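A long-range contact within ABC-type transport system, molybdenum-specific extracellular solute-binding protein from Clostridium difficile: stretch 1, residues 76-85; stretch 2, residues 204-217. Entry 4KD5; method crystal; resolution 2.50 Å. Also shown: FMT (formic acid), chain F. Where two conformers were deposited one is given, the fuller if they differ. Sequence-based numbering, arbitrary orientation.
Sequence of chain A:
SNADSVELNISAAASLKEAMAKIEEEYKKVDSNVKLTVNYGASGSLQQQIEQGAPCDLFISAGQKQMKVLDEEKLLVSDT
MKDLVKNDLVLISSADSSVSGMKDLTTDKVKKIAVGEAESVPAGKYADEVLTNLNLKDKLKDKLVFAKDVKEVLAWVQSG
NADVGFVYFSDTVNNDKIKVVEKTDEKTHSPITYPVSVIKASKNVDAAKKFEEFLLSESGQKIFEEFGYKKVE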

# COMPACT_ATOMS: atom_id res chain seq x y z
N LEU A 76 -10.28 -11.00 -9.74
CA LEU A 76 -9.97 -10.81 -8.33
C LEU A 76 -8.46 -10.78 -8.08
O LEU A 76 -7.69 -11.38 -8.84
N VAL A 77 -8.05 -10.07 -7.04
CA VAL A 77 -6.71 -10.21 -6.49
C VAL A 77 -6.76 -11.47 -5.62
O VAL A 77 -7.20 -11.41 -4.47
N SER A 78 -6.33 -12.60 -6.18
CA SER A 78 -6.54 -13.93 -5.60
C SER A 78 -6.11 -14.09 -4.14
O SER A 78 -6.83 -14.69 -3.34
N ASP A 79 -4.93 -13.58 -3.80
CA ASP A 79 -4.40 -13.74 -2.45
C ASP A 79 -5.16 -12.94 -1.39
O ASP A 79 -4.88 -13.07 -0.19
N THR A 80 -6.11 -12.12 -1.81
CA THR A 80 -6.95 -11.38 -0.88
C THR A 80 -8.26 -12.10 -0.60
O THR A 80 -9.09 -11.61 0.16
N MSE A 81 -8.46 -13.25 -1.24
CA MSE A 81 -9.68 -14.02 -1.02
C MSE A 81 -9.68 -14.63 0.38
O MSE A 81 -8.82 -15.44 0.72
N LYS A 82 -10.66 -14.22 1.19
CA LYS A 82 -10.78 -14.69 2.57
C LYS A 82 -12.23 -14.83 2.99
O LYS A 82 -13.12 -14.22 2.39
N ASP A 83 -12.46 -15.60 4.04
CA ASP A 83 -13.77 -15.68 4.65
C ASP A 83 -13.86 -14.62 5.74
O ASP A 83 -13.15 -14.69 6.75
N LEU A 84 -14.70 -13.61 5.51
CA LEU A 84 -14.85 -12.51 6.45
C LEU A 84 -15.55 -12.96 7.73
O LEU A 84 -14.92 -13.09 8.78
N VAL A 85 -16.85 -13.20 7.63
CA VAL A 85 -17.62 -13.76 8.74
C VAL A 85 -18.50 -14.89 8.26
O VAL A 85 -18.61 -15.15 7.06
N ASN A 204 -7.13 1.20 -6.54
CA ASN A 204 -6.63 1.36 -5.19
C ASN A 204 -6.53 0.01 -4.48
O ASN A 204 -7.16 -0.19 -3.44
N VAL A 205 -5.73 -0.89 -5.04
CA VAL A 205 -5.57 -2.23 -4.50
C VAL A 205 -5.07 -2.22 -3.06
O VAL A 205 -5.66 -2.86 -2.19
N ASP A 206 -4.01 -1.46 -2.80
CA ASP A 206 -3.44 -1.37 -1.46
C ASP A 206 -4.39 -0.76 -0.42
O ASP A 206 -4.53 -1.28 0.68
N ALA A 207 -5.05 0.34 -0.78
CA ALA A 207 -6.04 0.93 0.11
C ALA A 207 -7.18 -0.06 0.40
O ALA A 207 -7.75 -0.07 1.49
N ALA A 208 -7.49 -0.90 -0.59
CA ALA A 208 -8.53 -1.91 -0.43
C ALA A 208 -8.06 -3.06 0.47
O ALA A 208 -8.81 -3.54 1.31
N LYS A 209 -6.81 -3.49 0.27
CA LYS A 209 -6.23 -4.53 1.11
C LYS A 209 -6.18 -4.10 2.57
O LYS A 209 -6.41 -4.90 3.47
N LYS A 210 -5.87 -2.83 2.79
CA LYS A 210 -5.78 -2.29 4.14
C LYS A 210 -7.15 -2.21 4.81
O LYS A 210 -7.28 -2.45 6.00
N PHE A 211 -8.18 -1.86 4.04
CA PHE A 211 -9.53 -1.84 4.58
C PHE A 211 -10.05 -3.25 4.82
O PHE A 211 -10.82 -3.48 5.74
N GLU A 212 -9.62 -4.19 3.99
CA GLU A 212 -10.01 -5.59 4.17
C GLU A 212 -9.42 -6.14 5.47
O GLU A 212 -10.07 -6.90 6.18
N GLU A 213 -8.19 -5.75 5.78
CA GLU A 213 -7.57 -6.23 7.01
C GLU A 213 -8.19 -5.65 8.27
O GLU A 213 -8.07 -6.22 9.34
N PHE A 214 -8.87 -4.51 8.14
CA PHE A 214 -9.61 -3.96 9.27
C PHE A 214 -10.81 -4.85 9.56
O PHE A 214 -11.16 -5.09 10.71
N LEU A 215 -11.43 -5.33 8.48
CA LEU A 215 -12.58 -6.22 8.58
C LEU A 215 -12.18 -7.54 9.23
O LEU A 215 -12.94 -8.12 10.01
N LEU A 216 -10.98 -8.02 8.91
CA LEU A 216 -10.48 -9.29 9.41
C LEU A 216 -9.80 -9.13 10.77
O LEU A 216 -9.34 -10.11 11.36
N SER A 217 -9.75 -7.90 11.26
CA SER A 217 -9.10 -7.61 12.54
C SER A 217 -10.03 -7.85 13.72
O SER A 217 -11.25 -7.95 13.56

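The segment 76-85 runs alongside the helix 205-215, its residues meeting a helix face formed by Val205, Lys209, Glu212 and Leu215, spaced three or four residues apart and so recurring on the same side, continued by Leu216 just past the helix. At the start of this helix, Val77 and Val205 both point toward the other stretch with chi1 t, and their methyls meet loosely, CG2 of Val77 lying 4.3 Å from CG1 of Val205. Lys209 leaves the helix sideways, but an m rotamer followed by three t torsions extends the chain along the loop. Lys209 CE thereby packs 4.1 Å from Val77 CG1 and 3.8 Å from Thr80 CG2, and Lys209 NZ reaches a long salt bridge with Asp79 OD1 at 3.7 Å. Asp79, whose CA-to-CB bond points sideways, has an off-well chi1 of 32° with which its end comes nearer the helix, OD1 facing Lys209.

Thr80 adopts p, which lets Thr80 OG1 donate to Val77 O (2.6 Å) within the turn while CG2 faces Lys209. Glu212, extended with chi1 and chi2 both t, brings its acid group up to this turn: Glu212 OE1 lies 2.7 Å from Thr80 O, where the position of any proton is left open, and Glu212 OE2 lies 3.4 Å from Thr80 CB. Lys82 does not pair its amine with this acid. Off-well chi1 and chi2 (-93° and 111°) turn the chain back so that Lys82 NZ donates to Asp79 O (2.9 Å), leaving Lys82 CD against Glu212 OE1 (3.6 Å) and Leu216 CD1 (4.0 Å).

The apolar end is built around buried Leu84. Its CA-to-CB bond points sideways, yet the t, p rotamer carries Leu84 CD1 to 3.5 Å from Leu215 CB and 3.7 Å from Leu216 CD2. Leu215, the last helical residue, and Leu216, just beyond it, are both m, t. Away from the interface, a formic acid, probably from the crystallisation liquor, accepts a weak hydrogen bond from Ala207 N to its O1 (3.4 Å).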

# COMPACT_ATOMS: atom_id res chain seq x y z
CB LEU A 76 -10.58 -11.92 -7.48
CG LEU A 76 -12.10 -12.08 -7.46
CD1 LEU A 76 -12.53 -13.16 -6.49
CD2 LEU A 76 -12.76 -10.77 -7.10
CB VAL A 77 -6.30 -8.98 -5.66
CG1 VAL A 77 -4.84 -9.08 -5.23
CG2 VAL A 77 -6.51 -7.71 -6.46
CB SER A 78 -5.86 -15.00 -6.46
OG SER A 78 -6.43 -15.07 -7.74
CB ASP A 79 -2.90 -13.41 -2.41
CG ASP A 79 -2.52 -12.34 -3.40
OD1 ASP A 79 -1.80 -11.39 -3.01
OD2 ASP A 79 -2.92 -12.44 -4.58
CB THR A 80 -7.27 -9.95 -1.37
OG1 THR A 80 -8.12 -10.01 -2.52
CG2 THR A 80 -5.99 -9.22 -1.73
CB MSE A 81 -9.85 -15.12 -2.08
CG MSE A 81 -10.05 -14.58 -3.48
SE MSE A 81 -9.92 -15.92 -4.89
CE MSE A 81 -11.64 -16.79 -4.63
CB LYS A 82 -10.06 -13.73 3.53
CG LYS A 82 -8.63 -14.09 3.83
CD LYS A 82 -7.66 -13.09 3.23
CE LYS A 82 -6.26 -13.68 3.16
NZ LYS A 82 -5.25 -12.69 2.67
CB ASP A 83 -14.01 -17.07 5.23
CG ASP A 83 -14.14 -18.13 4.15
OD1 ASP A 83 -14.53 -17.77 3.03
OD2 ASP A 83 -13.84 -19.31 4.43
CB LEU A 84 -15.62 -11.37 5.79
CG LEU A 84 -15.78 -10.08 6.59
CD1 LEU A 84 -14.45 -9.72 7.20
CD2 LEU A 84 -16.29 -8.96 5.69
CB VAL A 85 -18.50 -12.70 9.44
CG1 VAL A 85 -17.66 -11.53 9.90
CG2 VAL A 85 -19.60 -12.23 8.50
CB ASN A 204 -7.52 2.32 -4.39
CG ASN A 204 -7.48 3.74 -4.92
OD1 ASN A 204 -8.36 4.15 -5.67
ND2 ASN A 204 -6.45 4.49 -4.54
CB VAL A 205 -4.65 -3.10 -5.39
CG1 VAL A 205 -4.38 -4.44 -4.75
CG2 VAL A 205 -5.27 -3.30 -6.75
CB ASP A 206 -2.11 -0.62 -1.49
CG ASP A 206 -0.93 -1.53 -1.80
OD1 ASP A 206 -0.58 -1.66 -3.00
OD2 ASP A 206 -0.37 -2.12 -0.86
CB ALA A 207 -6.60 2.20 -0.49
CB ALA A 208 -8.95 -2.44 -1.78
CB LYS A 209 -4.81 -4.88 0.63
CG LYS A 209 -4.73 -5.55 -0.73
CD LYS A 209 -3.36 -6.22 -0.91
CE LYS A 209 -3.17 -6.74 -2.34
NZ LYS A 209 -2.04 -7.71 -2.47
CB LYS A 210 -5.11 -0.91 4.14
CG LYS A 210 -3.63 -0.93 4.49
CD LYS A 210 -2.81 -1.77 3.53
CE LYS A 210 -1.33 -1.75 3.89
NZ LYS A 210 -1.06 -2.26 5.27
CB PHE A 211 -10.50 -1.08 3.67
CG PHE A 211 -11.93 -1.17 4.13
CD1 PHE A 211 -12.32 -0.62 5.35
CD2 PHE A 211 -12.89 -1.79 3.35
CE1 PHE A 211 -13.64 -0.71 5.78
CE2 PHE A 211 -14.21 -1.88 3.77
CZ PHE A 211 -14.58 -1.33 4.98
CB GLU A 212 -9.57 -6.45 2.98
CG GLU A 212 -10.03 -7.90 3.09
CD GLU A 212 -9.47 -8.80 2.00
OE1 GLU A 212 -9.17 -9.97 2.30
OE2 GLU A 212 -9.33 -8.34 0.84
CB GLU A 213 -6.05 -6.05 6.99
CG GLU A 213 -5.27 -7.35 6.81
CD GLU A 213 -5.50 -8.35 7.93
OE1 GLU A 213 -5.30 -9.56 7.70
OE2 GLU A 213 -5.88 -7.93 9.05
CB PHE A 214 -10.08 -2.53 8.99
CG PHE A 214 -11.03 -1.99 10.02
CD1 PHE A 214 -10.58 -1.68 11.30
CD2 PHE A 214 -12.37 -1.80 9.72
CE1 PHE A 214 -11.45 -1.19 12.26
CE2 PHE A 214 -13.25 -1.31 10.68
CZ PHE A 214 -12.79 -1.00 11.95
CB LEU A 215 -13.17 -6.47 7.19
CG LEU A 215 -13.60 -5.25 6.38
CD1 LEU A 215 -14.12 -5.66 5.01
CD2 LEU A 215 -14.66 -4.47 7.14
CB LEU A 216 -9.51 -9.91 8.39
CG LEU A 216 -10.06 -10.16 6.99
CD1 LEU A 216 -8.95 -10.51 6.01
CD2 LEU A 216 -11.11 -11.26 7.00
CB SER A 217 -8.58 -6.17 12.57
OG SER A 217 -9.64 -5.26 12.78
C FMT F . -3.57 3.16 -2.56
O1 FMT F . -3.93 2.28 -3.34
O2 FMT F . -2.93 2.94 -1.53